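Local coordinates for CheQ (Campylobacter jejuni subsp. jejuni, PDB 6A51), which controls, together with CheP, transcription of the core chemotaxis operon cheVAW, and so probably helps set the level of chemotaxis machinery in this pathogen, at residues 113-118 and 124-129; 18-23 and 92-97. All coordinates share one frame; numbering follows the deposited sequence.

Interaction 1 of 2, residues 113-118 and 124-129; sequences LLELKE and FVNLKK
Lys117 and Phe124 face each other as a hydrogen-bonded antiparallel pair, joined by a nearly straight bond from Phe124 N to Lys117 O (2.7 Å) and a weak return bond from Lys117 N to Phe124 O (3.2 Å). Asn126 N to Glu115 O, at 3.0 Å, continues the backbone ladder, and a water extends it by accepting from Glu115 N and donating to Asn126 O. Between these bonds Leu116 and Val125 form a non-hydrogen-bonded pair.

Apolar packing lies on the face of Leu116 and Val125, whose side chains run side by side and point the same way. Leu116 CD2 sits against Val125 CG2 at 3.4 Å, while Leu114 CD1 meets the other branch, Val125 CG1. This face is suitably aliphatic: Phe91 of helix 88-95 packs on Leu114 and Val125. These strands are a beta hairpin, with 116-119 at the edge of a three-stranded antiparallel sheet and 122-126 in its middle, beside 85-87. On the other face, Phe124 lies against Phe85 and Leu87, while Lys117 NZ hydrogen-bonds to Gly81 O and Lys117 makes a cation-pi contact with Phe85.

Polar side chains gather where the strand gives way to helix 127-134. Asn126 is the N-cap: its OD1 accepts from Lys129 N at 2.8 Å, the donor standing 42° out of the carbonyl plane, pairing one of the first-turn amides that lack a preceding helical carbonyl. With CG anti to its backbone N (chi1 173°) and the chain extended beyond, Glu115 reaches this end. Its OE1 receives Lys129 NZ in a 2.9 Å salt bridge, on the syn side and 25° out of the carboxylate plane, and a weak 3.4 Å bond from Asn126 ND2. Lysine has the length to cross obliquely from the helix to that carboxylate.

Interaction 2 of 2, residues 18-23 and 92-97; sequences LPPNEF and CSFTGL
Thr95 OG1, one residue beyond the Phe94 that meets Pro20 and Asn21, is gripped twice: it bonds to Phe91 O one turn back, and it accepts from Leu97 N at 3.1 Å, forming an ST turn. A threonine hydroxyl can serve both partners as helix 88-95 ends. Gly96 leaves the helix with positive phi, which glycine adopts easily.

The contact is apolar and centres on the Phe94 ring. After strand 15-18, segment 18-23 folds into a type I beta turn from Pro19 to Glu22, closed by Glu22 N to Pro19 O at 3.0 Å. Pro20 takes the second place of the turn, where its fixed phi fits. Its CG meets Phe94 CD1 obliquely at 3.5 Å, the side chains crossing at about a right angle.

A chi1 of -176° swings the Phe94 ring away from its own backbone N and out toward the turn. Flat and broad, that ring also takes Asn21 CB over one face, 3.3 Å from Phe94 CZ, the Asn21 amide tilted 35° from the ring plane. Asparagine can also bond weakly through ND2 to Tyr138 O. Tyr131 touches both side chains, and His141 meets the Phe94 ring and bonds to Phe94 O.

Both contacts are partly buried, about 12 Å apart between centres. Interaction 1 pairs neighbouring strands of a local hairpin by backbone hydrogen bonds, with apolar packing on the sheet and a salt bridge where strand passes into helix; Phe124, Val125 and Asn126 are buried, Lys129 exposed. Interaction 2 joins segments 69 residues apart at their closest ends, a turn and a helix end, through ring and aliphatic packing, buried Phe94 meeting partly exposed Pro20 and Asn21. Leu127 CD2 of helix 127-134 packs on Asn21 CA at 3.5 Å, and Lys128 CG on Phe23 CE2 at 3.7 Å. Helix 88-95 supplies Phe94 to interaction 2 and packs on the hairpin through Phe91.

Interaction 1 of 2, residues 113-118 and 124-129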
loop_
_atom_site.group_PDB
_atom_site.type_symbol
_atom_site.label_atom_id
_atom_site.label_comp_id
_atom_site.label_asym_id
_atom_site.label_seq_id
_atom_site.Cartn_x
_atom_site.Cartn_y
_atom_site.Cartn_z
ATOM N N LEU A 113 12.940 -8.202 -2.553
ATOM C CA LEU A 113 11.998 -9.035 -1.814
ATOM C C LEU A 113 10.539 -8.623 -1.997
ATOM O O LEU A 113 9.648 -9.338 -1.514
ATOM C CB LEU A 113 12.315 -8.963 -0.324
ATOM C CG LEU A 113 13.728 -9.375 0.070
ATOM C CD1 LEU A 113 13.893 -9.134 1.532
ATOM C CD2 LEU A 113 13.965 -10.857 -0.243
ATOM N N LEU A 114 10.263 -7.496 -2.652
ATOM C CA LEU A 114 8.928 -6.911 -2.663
ATOM C C LEU A 114 8.307 -6.915 -4.055
ATOM O O LEU A 114 8.977 -6.618 -5.047
ATOM C CB LEU A 114 8.970 -5.471 -2.160
ATOM C CG LEU A 114 9.411 -5.233 -0.739
ATOM C CD1 LEU A 114 9.428 -3.743 -0.535
ATOM C CD2 LEU A 114 8.414 -5.925 0.184
ATOM N N GLU A 115 7.007 -7.199 -4.116
ATOM C CA GLU A 115 6.234 -7.035 -5.342
ATOM C C GLU A 115 5.762 -5.590 -5.425
ATOM O O GLU A 115 4.962 -5.154 -4.595
ATOM C CB GLU A 115 5.029 -7.968 -5.386
ATOM C CG GLU A 115 4.146 -7.633 -6.605
ATOM C CD GLU A 115 2.957 -8.565 -6.795
ATOM O OE1 GLU A 115 2.736 -9.430 -5.927
ATOM O OE2 GLU A 115 2.238 -8.425 -7.818
ATOM N N LEU A 116 6.249 -4.847 -6.416
ATOM C CA LEU A 116 5.824 -3.472 -6.636
ATOM C C LEU A 116 5.024 -3.364 -7.929
ATOM O O LEU A 116 4.939 -4.303 -8.726
ATOM C CB LEU A 116 7.016 -2.516 -6.663
ATOM C CG LEU A 116 7.965 -2.595 -5.471
ATOM C CD1 LEU A 116 8.726 -1.302 -5.322
ATOM C CD2 LEU A 116 7.180 -2.842 -4.240
ATOM N N LYS A 117 4.445 -2.184 -8.142
ATOM C CA LYS A 117 3.458 -2.012 -9.197
ATOM C C LYS A 117 3.065 -0.548 -9.285
ATOM O O LYS A 117 2.979 0.123 -8.254
ATOM C CB LYS A 117 2.262 -2.903 -8.896
ATOM C CG LYS A 117 1.036 -2.720 -9.722
ATOM C CD LYS A 117 -0.043 -3.619 -9.113
ATOM C CE LYS A 117 -1.303 -3.644 -9.945
ATOM N NZ LYS A 117 -2.402 -4.283 -9.187
ATOM N N GLU A 118 2.859 -0.028 -10.492
ATOM C CA GLU A 118 2.447 1.359 -10.668
ATOM C C GLU A 118 1.134 1.444 -11.418
ATOM O O GLU A 118 0.885 0.679 -12.350
ATOM C CB GLU A 118 3.505 2.187 -11.386
ATOM C CG GLU A 118 4.683 2.471 -10.470
ATOM C CD GLU A 118 5.573 3.587 -10.971
ATOM O OE1 GLU A 118 6.760 3.622 -10.569
ATOM O OE2 GLU A 118 5.063 4.420 -11.750
ATOM N N PHE A 124 2.627 1.174 -5.740
ATOM C CA PHE A 124 2.054 0.328 -4.699
ATOM C C PHE A 124 3.015 -0.797 -4.318
ATOM O O PHE A 124 3.855 -1.223 -5.109
ATOM C CB PHE A 124 0.721 -0.289 -5.133
ATOM C CG PHE A 124 -0.331 0.712 -5.472
ATOM C CD1 PHE A 124 -0.295 1.392 -6.685
ATOM C CD2 PHE A 124 -1.372 0.966 -4.589
ATOM C CE1 PHE A 124 -1.267 2.315 -7.008
ATOM C CE2 PHE A 124 -2.356 1.879 -4.906
ATOM C CZ PHE A 124 -2.300 2.561 -6.118
ATOM N N VAL A 125 2.868 -1.284 -3.086
ATOM C CA VAL A 125 3.634 -2.409 -2.560
ATOM C C VAL A 125 2.644 -3.478 -2.124
ATOM O O VAL A 125 1.586 -3.159 -1.569
ATOM C CB VAL A 125 4.526 -2.005 -1.366
ATOM C CG1 VAL A 125 5.154 -3.229 -0.753
ATOM C CG2 VAL A 125 5.597 -1.042 -1.779
ATOM N N ASN A 126 2.977 -4.745 -2.361
ATOM C CA ASN A 126 2.088 -5.825 -1.948
ATOM C C ASN A 126 2.442 -6.188 -0.516
ATOM O O ASN A 126 3.327 -7.009 -0.259
ATOM C CB ASN A 126 2.193 -7.034 -2.861
ATOM C CG ASN A 126 1.081 -8.034 -2.595
ATOM O OD1 ASN A 126 0.769 -8.338 -1.440
ATOM N ND2 ASN A 126 0.451 -8.517 -3.650
ATOM N N LEU A 127 1.723 -5.569 0.427
ATOM C CA LEU A 127 2.007 -5.789 1.840
ATOM C C LEU A 127 1.621 -7.199 2.251
ATOM O O LEU A 127 2.294 -7.818 3.083
ATOM C CB LEU A 127 1.257 -4.766 2.689
ATOM C CG LEU A 127 1.501 -4.760 4.196
ATOM C CD1 LEU A 127 2.973 -4.710 4.425
ATOM C CD2 LEU A 127 0.859 -3.539 4.806
ATOM N N LYS A 128 0.539 -7.718 1.666
ATOM C CA LYS A 128 0.057 -9.047 2.019
ATOM C C LYS A 128 1.121 -10.100 1.756
ATOM O O LYS A 128 1.367 -10.963 2.603
ATOM C CB LYS A 128 -1.218 -9.366 1.243
ATOM C CG LYS A 128 -1.917 -10.639 1.690
ATOM C CD LYS A 128 -3.038 -11.022 0.734
ATOM C CE LYS A 128 -3.965 -12.066 1.338
ATOM N NZ LYS A 128 -3.342 -13.424 1.338
ATOM N N LYS A 129 1.781 -10.036 0.592
ATOM C CA LYS A 129 2.809 -11.029 0.298
ATOM C C LYS A 129 4.010 -10.862 1.212
ATOM O O LYS A 129 4.643 -11.855 1.595
ATOM C CB LYS A 129 3.245 -10.958 -1.166
ATOM C CG LYS A 129 2.160 -11.422 -2.108
ATOM C CD LYS A 129 2.617 -11.469 -3.557
ATOM C CE LYS A 129 1.445 -11.902 -4.437
ATOM N NZ LYS A 129 1.819 -12.200 -5.847
HETATM O O HOH W 1 5.771 -7.908 -1.540
#

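Interaction 2 of 2, residues 18-23 and 92-97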
loop_
_atom_site.group_PDB
_atom_site.type_symbol
_atom_site.label_atom_id
_atom_site.label_comp_id
_atom_site.label_asym_id
_atom_site.label_seq_id
_atom_site.Cartn_x
_atom_site.Cartn_y
_atom_site.Cartn_z
ATOM N N LEU A 18 -7.504 5.059 5.826
ATOM C CA LEU A 18 -7.110 3.663 5.798
ATOM C C LEU A 18 -5.878 3.496 6.672
ATOM O O LEU A 18 -4.879 4.197 6.452
ATOM C CB LEU A 18 -6.795 3.233 4.383
ATOM C CG LEU A 18 -7.960 3.447 3.441
ATOM C CD1 LEU A 18 -7.470 3.450 2.007
ATOM C CD2 LEU A 18 -8.978 2.350 3.698
ATOM N N PRO A 19 -5.906 2.626 7.676
ATOM C CA PRO A 19 -4.674 2.283 8.396
ATOM C C PRO A 19 -3.646 1.718 7.432
ATOM O O PRO A 19 -3.995 0.958 6.513
ATOM C CB PRO A 19 -5.136 1.229 9.411
ATOM C CG PRO A 19 -6.382 0.649 8.804
ATOM C CD PRO A 19 -7.048 1.806 8.105
ATOM N N PRO A 20 -2.367 2.066 7.601
ATOM C CA PRO A 20 -1.381 1.752 6.554
ATOM C C PRO A 20 -1.174 0.263 6.327
ATOM O O PRO A 20 -0.652 -0.107 5.271
ATOM C CB PRO A 20 -0.102 2.437 7.057
ATOM C CG PRO A 20 -0.290 2.511 8.566
ATOM C CD PRO A 20 -1.753 2.693 8.787
ATOM N N ASN A 21 -1.573 -0.608 7.255
ATOM C CA ASN A 21 -1.424 -2.044 7.059
ATOM C C ASN A 21 -2.695 -2.689 6.543
ATOM O O ASN A 21 -2.887 -3.899 6.717
ATOM C CB ASN A 21 -0.978 -2.744 8.349
ATOM C CG ASN A 21 -2.067 -2.803 9.413
ATOM O OD1 ASN A 21 -2.895 -1.896 9.534
ATOM N ND2 ASN A 21 -2.061 -3.875 10.200
ATOM N N GLU A 22 -3.574 -1.916 5.928
ATOM C CA GLU A 22 -4.836 -2.449 5.440
ATOM C C GLU A 22 -4.798 -2.474 3.920
ATOM O O GLU A 22 -4.548 -1.443 3.278
ATOM C CB GLU A 22 -6.017 -1.625 5.935
ATOM C CG GLU A 22 -7.244 -1.793 5.068
ATOM C CD GLU A 22 -8.522 -1.296 5.724
ATOM O OE1 GLU A 22 -9.622 -1.464 5.128
ATOM O OE2 GLU A 22 -8.439 -0.755 6.862
ATOM N N PHE A 23 -5.044 -3.646 3.356
ATOM C CA PHE A 23 -4.891 -3.826 1.926
ATOM C C PHE A 23 -6.042 -3.157 1.188
ATOM O O PHE A 23 -7.132 -2.970 1.733
ATOM C CB PHE A 23 -4.819 -5.315 1.589
ATOM C CG PHE A 23 -3.987 -6.107 2.557
ATOM C CD1 PHE A 23 -2.845 -5.555 3.128
ATOM C CD2 PHE A 23 -4.351 -7.390 2.909
ATOM C CE1 PHE A 23 -2.089 -6.267 4.034
ATOM C CE2 PHE A 23 -3.598 -8.111 3.809
ATOM C CZ PHE A 23 -2.465 -7.544 4.373
ATOM N N CYS A 92 6.184 2.719 3.497
ATOM C CA CYS A 92 7.388 3.299 4.092
ATOM C C CYS A 92 7.062 4.027 5.384
ATOM O O CYS A 92 7.844 3.995 6.340
ATOM C CB CYS A 92 8.069 4.243 3.100
ATOM S SG CYS A 92 8.671 3.424 1.592
ATOM N N SER A 93 5.912 4.697 5.430
ATOM C CA SER A 93 5.444 5.280 6.682
ATOM C C SER A 93 5.260 4.194 7.744
ATOM O O SER A 93 5.849 4.256 8.826
ATOM C CB SER A 93 4.133 6.043 6.419
ATOM O OG SER A 93 3.532 6.537 7.608
ATOM N N PHE A 94 4.475 3.167 7.418
ATOM C CA PHE A 94 4.176 2.087 8.352
ATOM C C PHE A 94 5.449 1.420 8.880
ATOM O O PHE A 94 5.619 1.256 10.091
ATOM C CB PHE A 94 3.270 1.083 7.635
ATOM C CG PHE A 94 2.779 -0.046 8.488
ATOM C CD1 PHE A 94 2.096 0.190 9.660
ATOM C CD2 PHE A 94 2.921 -1.357 8.061
ATOM C CE1 PHE A 94 1.610 -0.864 10.422
ATOM C CE2 PHE A 94 2.437 -2.410 8.819
ATOM C CZ PHE A 94 1.788 -2.159 10.007
ATOM N N THR A 95 6.367 1.048 7.988
ATOM C CA THR A 95 7.501 0.227 8.375
ATOM C C THR A 95 8.707 1.040 8.797
ATOM O O THR A 95 9.679 0.458 9.281
ATOM C CB THR A 95 7.951 -0.688 7.227
ATOM O OG1 THR A 95 8.443 0.119 6.146
ATOM C CG2 THR A 95 6.825 -1.562 6.734
ATOM N N GLY A 96 8.697 2.351 8.578
ATOM C CA GLY A 96 9.911 3.110 8.781
ATOM C C GLY A 96 10.984 2.902 7.738
ATOM O O GLY A 96 12.087 3.427 7.890
ATOM N N LEU A 97 10.718 2.131 6.692
ATOM C CA LEU A 97 11.700 1.964 5.630
ATOM C C LEU A 97 11.882 3.282 4.888
ATOM O O LEU A 97 10.918 4.019 4.672
ATOM C CB LEU A 97 11.237 0.867 4.671
ATOM C CG LEU A 97 12.103 0.529 3.466
ATOM C CD1 LEU A 97 13.299 -0.277 3.925
ATOM C CD2 LEU A 97 11.291 -0.246 2.449
#